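Aminofutalosine deaminase (Helicobacter pylori, PDB 7LKK) deaminates aminofutalosine in the menaquinone pathway, using a metal-dependent amidohydrolase active site that holds an iron(III) ion in this inhibitor complex. Local coordinates at residues A174-K177 and E178-L182; L140-V143 and N144-E148. All coordinates share one frame; numbering follows the deposited sequence.

Contact 1 of 2, residues A174-K177 and E178-L182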
loop_
_atom_site.group_PDB
_atom_site.type_symbol
_atom_site.label_atom_id
_atom_site.label_comp_id
_atom_site.label_asym_id
_atom_site.label_seq_id
_atom_site.Cartn_x
_atom_site.Cartn_y
_atom_site.Cartn_z
ATOM N N ALA A 174 11.396 11.552 -37.593
ATOM C CA ALA A 174 12.848 11.481 -37.579
ATOM C C ALA A 174 13.363 10.994 -36.237
ATOM O O ALA A 174 14.361 10.264 -36.172
ATOM C CB ALA A 174 13.454 12.839 -37.939
ATOM N N LYS A 175 12.693 11.379 -35.154
ATOM C CA LYS A 175 13.089 10.874 -33.843
ATOM C C LYS A 175 12.858 9.369 -33.739
ATOM O O LYS A 175 13.659 8.649 -33.129
ATOM C CB LYS A 175 12.335 11.619 -32.738
ATOM C CG LYS A 175 13.046 11.627 -31.400
ATOM C CD LYS A 175 14.264 12.537 -31.430
ATOM C CE LYS A 175 15.040 12.475 -30.121
ATOM N NZ LYS A 175 14.510 13.421 -29.100
ATOM N N PHE A 176 11.773 8.875 -34.341
ATOM C CA PHE A 176 11.499 7.442 -34.307
ATOM C C PHE A 176 12.523 6.662 -35.119
ATOM O O PHE A 176 12.929 5.565 -34.718
ATOM C CB PHE A 176 10.087 7.166 -34.817
ATOM C CG PHE A 176 9.699 5.715 -34.767
ATOM C CD1 PHE A 176 9.647 5.037 -33.558
ATOM C CD2 PHE A 176 9.391 5.025 -35.929
ATOM C CE1 PHE A 176 9.290 3.699 -33.510
ATOM C CE2 PHE A 176 9.036 3.690 -35.888
ATOM C CZ PHE A 176 8.985 3.026 -34.676
ATOM N N LYS A 177 12.953 7.207 -36.261
ATOM C CA LYS A 177 14.022 6.574 -37.028
ATOM C C LYS A 177 15.292 6.464 -36.195
ATOM O O LYS A 177 16.027 5.473 -36.287
ATOM C CB LYS A 177 14.282 7.364 -38.312
ATOM C CG LYS A 177 15.556 6.982 -39.039
ATOM C CD LYS A 177 15.401 5.652 -39.756
ATOM C CE LYS A 177 16.372 5.537 -40.921
ATOM N NZ LYS A 177 16.104 4.335 -41.756
ATOM N N GLU A 178 15.556 7.474 -35.365
ATOM C CA GLU A 178 16.694 7.425 -34.455
ATOM C C GLU A 178 16.542 6.288 -33.453
ATOM O O GLU A 178 17.516 5.600 -33.127
ATOM C CB GLU A 178 16.821 8.770 -33.740
ATOM C CG GLU A 178 17.972 8.903 -32.767
ATOM C CD GLU A 178 18.059 10.304 -32.192
ATOM O OE1 GLU A 178 17.502 11.234 -32.815
ATOM O OE2 GLU A 178 18.672 10.477 -31.118
ATOM N N LEU A 179 15.319 6.069 -32.965
ATOM C CA LEU A 179 15.063 4.955 -32.056
ATOM C C LEU A 179 15.160 3.619 -32.780
ATOM O O LEU A 179 15.702 2.649 -32.236
ATOM C CB LEU A 179 13.687 5.116 -31.416
ATOM C CG LEU A 179 13.237 4.006 -30.463
ATOM C CD1 LEU A 179 14.227 3.851 -29.320
ATOM C CD2 LEU A 179 11.835 4.281 -29.942
ATOM N N LYS A 180 14.635 3.552 -34.006
ATOM C CA LYS A 180 14.685 2.315 -34.779
ATOM C C LYS A 180 16.120 1.867 -35.018
ATOM O O LYS A 180 16.412 0.667 -35.014
ATOM C CB LYS A 180 13.957 2.497 -36.111
ATOM C CG LYS A 180 12.446 2.374 -36.026
ATOM C CD LYS A 180 12.020 0.956 -35.673
ATOM C CE LYS A 180 12.239 -0.003 -36.831
ATOM N NZ LYS A 180 11.592 -1.320 -36.576
ATOM N N ASP A 181 17.032 2.818 -35.239
ATOM C CA ASP A 181 18.422 2.467 -35.503
ATOM C C ASP A 181 19.148 1.945 -34.270
ATOM O O ASP A 181 20.274 1.453 -34.398
ATOM C CB ASP A 181 19.166 3.678 -36.071
ATOM C CG ASP A 181 18.719 4.030 -37.479
ATOM O OD1 ASP A 181 18.103 3.167 -38.141
ATOM O OD2 ASP A 181 18.986 5.167 -37.924
ATOM N N LEU A 182 18.532 2.020 -33.092
ATOM C CA LEU A 182 19.110 1.485 -31.869
ATOM C C LEU A 182 18.539 0.126 -31.490
ATOM O O LEU A 182 18.952 -0.443 -30.475
ATOM C CB LEU A 182 18.906 2.472 -30.714
ATOM C CG LEU A 182 19.588 3.835 -30.871
ATOM C CD1 LEU A 182 19.101 4.811 -29.809
ATOM C CD2 LEU A 182 21.103 3.688 -30.825
#
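The phenyl ring of Phe176 carries the methylene chain of Lys180 on one face: CG of Lys180 sits 3.9 Å from the ring centroid, 22° off the normal and displaced toward the rim, a CH-pi contact one helical turn along. With chi1 at -81°, CG of Lys180 lies beside its own backbone N, which brings it over the ring. CD of Lys180 continues out past the rim, 3.8 Å from CZ of Phe176, and bends at chi2 and chi3 carry the ammonium off to a salt bridge with Glu183. Leu179 meets the ring obliquely, its CD2 4.3 Å from CD1 of Phe176. Beneath these side chains runs regular i to i+4 alpha-helical bonding, four bonds in a row, of which Lys180 N to Phe176 O is the shortest at 2.7 Å, so backbone and side chains join the same pair. On the exposed side Lys177 slants across the carboxylate of Asp181. Their charges stay apart, with NZ of Lys177 4.3 Å from OD1 of Asp181, too far for a salt bridge, though some mutual attraction is likely. Lys175 and Glu178 run side by side, CD of the lysine 3.8 Å from OE1 of the glutamate, while NZ of Lys175 bonds instead to the carbonyl of His139. All this lies at the C-terminal part of helix 166-180, within the beta-alpha-beta unit of strands 152-159 and 187-193. Phe176 and Leu179 face inward, packing on Leu157 of the first strand and Ala189 of the second.

Contact 2 of 2, residues L140-V143 and N144-E148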
loop_
_atom_site.group_PDB
_atom_site.type_symbol
_atom_site.label_atom_id
_atom_site.label_comp_id
_atom_site.label_asym_id
_atom_site.label_seq_id
_atom_site.Cartn_x
_atom_site.Cartn_y
_atom_site.Cartn_z
ATOM N N LEU A 140 13.728 10.277 -25.592
ATOM C CA LEU A 140 14.741 9.219 -25.681
ATOM C C LEU A 140 15.939 9.478 -24.768
ATOM O O LEU A 140 17.046 9.000 -25.033
ATOM C CB LEU A 140 15.210 9.014 -27.126
ATOM C CG LEU A 140 14.126 8.800 -28.185
ATOM C CD1 LEU A 140 14.754 8.535 -29.545
ATOM C CD2 LEU A 140 13.194 7.665 -27.788
ATOM N N ILE A 141 15.732 10.224 -23.680
ATOM C CA ILE A 141 16.827 10.528 -22.764
ATOM C C ILE A 141 17.212 9.310 -21.928
ATOM O O ILE A 141 18.356 9.209 -21.467
ATOM C CB ILE A 141 16.446 11.738 -21.887
ATOM C CG1 ILE A 141 16.285 12.985 -22.757
ATOM C CG2 ILE A 141 17.490 12.007 -20.811
ATOM C CD1 ILE A 141 15.798 14.200 -22.001
ATOM N N GLU A 142 16.301 8.356 -21.754
ATOM C CA GLU A 142 16.569 7.166 -20.958
ATOM C C GLU A 142 17.069 5.988 -21.783
ATOM O O GLU A 142 17.453 4.969 -21.201
ATOM C CB GLU A 142 15.306 6.746 -20.200
ATOM C CG GLU A 142 14.277 6.045 -21.073
ATOM C CD GLU A 142 13.324 7.015 -21.741
ATOM O OE1 GLU A 142 12.152 7.082 -21.316
ATOM O OE2 GLU A 142 13.749 7.713 -22.687
ATOM N N VAL A 143 17.069 6.101 -23.115
ATOM C CA VAL A 143 17.335 4.945 -23.971
ATOM C C VAL A 143 18.756 4.428 -23.773
ATOM O O VAL A 143 18.986 3.214 -23.717
ATOM C CB VAL A 143 17.064 5.301 -25.446
ATOM C CG1 VAL A 143 17.484 4.157 -26.358
ATOM C CG2 VAL A 143 15.593 5.628 -25.646
ATOM N N ASN A 144 19.733 5.336 -23.679
ATOM C CA ASN A 144 21.130 4.921 -23.567
ATOM C C ASN A 144 21.352 4.039 -22.344
ATOM O O ASN A 144 21.971 2.972 -22.435
ATOM C CB ASN A 144 22.038 6.148 -23.521
ATOM C CG ASN A 144 22.256 6.761 -24.891
ATOM O OD1 ASN A 144 21.962 6.141 -25.915
ATOM N ND2 ASN A 144 22.770 7.986 -24.919
ATOM N N LEU A 145 20.859 4.476 -21.183
ATOM C CA LEU A 145 21.028 3.686 -19.968
ATOM C C LEU A 145 20.289 2.357 -20.065
ATOM O O LEU A 145 20.785 1.326 -19.599
ATOM C CB LEU A 145 20.551 4.488 -18.758
ATOM C CG LEU A 145 21.432 5.684 -18.394
ATOM C CD1 LEU A 145 20.805 6.501 -17.277
ATOM C CD2 LEU A 145 22.825 5.214 -18.001
ATOM N N LEU A 146 19.099 2.364 -20.670
ATOM C CA LEU A 146 18.353 1.125 -20.874
ATOM C C LEU A 146 19.146 0.124 -21.707
ATOM O O LEU A 146 19.186 -1.070 -21.387
ATOM C CB LEU A 146 17.009 1.424 -21.541
ATOM C CG LEU A 146 15.868 1.908 -20.648
ATOM C CD1 LEU A 146 14.614 2.154 -21.474
ATOM C CD2 LEU A 146 15.592 0.906 -19.536
ATOM N N LYS A 147 19.769 0.588 -22.796
ATOM C CA LYS A 147 20.483 -0.328 -23.683
ATOM C C LYS A 147 21.632 -1.044 -22.980
ATOM O O LYS A 147 21.814 -2.254 -23.165
ATOM C CB LYS A 147 20.997 0.429 -24.908
ATOM C CG LYS A 147 19.918 0.761 -25.926
ATOM C CD LYS A 147 20.508 0.987 -27.311
ATOM C CE LYS A 147 21.277 -0.237 -27.783
ATOM N NZ LYS A 147 21.555 -0.195 -29.244
ATOM N N GLU A 148 22.419 -0.334 -22.171
ATOM C CA GLU A 148 23.499 -1.007 -21.455
ATOM C C GLU A 148 23.045 -1.616 -20.134
ATOM O O GLU A 148 23.887 -2.076 -19.357
ATOM C CB GLU A 148 24.708 -0.088 -21.245
ATOM C CG GLU A 148 24.460 1.386 -21.088
ATOM C CD GLU A 148 25.767 2.132 -20.869
ATOM O OE1 GLU A 148 26.362 1.984 -19.779
ATOM O OE2 GLU A 148 26.216 2.836 -21.798
HETATM O O HOH W 1 19.462 8.245 -23.959
#
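A single water is held by three backbone groups where the loop 140-143 turns into the helix: it accepts from N of Asn144 at 2.9 Å and donates to O of Leu140 at 2.7 Å and, more weakly, to O of Ile141. The water thus ties an amide of the first helical turn to two carbonyls of the preceding loop. Next along the chain, O of Glu142 receives N of Leu146 at 3.1 Å, the donor lying in the carbonyl plane, and O of Val143 receives N of Lys147 at 2.9 Å. The side chains of Glu142 and Leu146 run the same way over the first of these bonds, with CG of Glu142 3.9 Å from CD1 of Leu146. Glu142 has CG between its backbone N and carbonyl carbon (chi1 77°), and a further bend at chi2 (-88°) turns the carboxylate, whose OE2 is bonded to OG of Ser137, a hydroxyl that also bonds to N of Leu140 and so braces the loop. In this metal-dependent amidohydrolase, with its TIM-barrel fold, the segment follows barrel strand 130-137 and forms the short helix 143-147 before strand 152-159. The side chain of Glu142 is about 6 Å from that of the iron ligand His81, but about 11 Å from the iron itself. Leu145 reaches helix 115-127, while Val143 and Lys147 pack on Leu187 of strand 187-193. One residue further round the helix from Glu142 and Leu146, these last two also come together, CG1 of Val143 4.2 Å from CG of Lys147.

Contact 2 comes first along the chain, in the loop and short helix after strand 130-137; strand 152-159 then leads into helix 166-180, whose last turns form contact 1. Their centres are 13 Å apart, on the same side of the chain's centre, and they touch directly. Leu182 O lies 2.9 Å from Lys147 NZ, a probable hydrogen bond, while Leu182 also packs on Val143, and Leu140 on Lys175 and Leu179. Two successive connections of the amidohydrolase barrel are thereby joined outside its strands. Contact 2 is the nearer of the two to the iron ligands, whereas contact 1 lies farther out, away from the annotated sites.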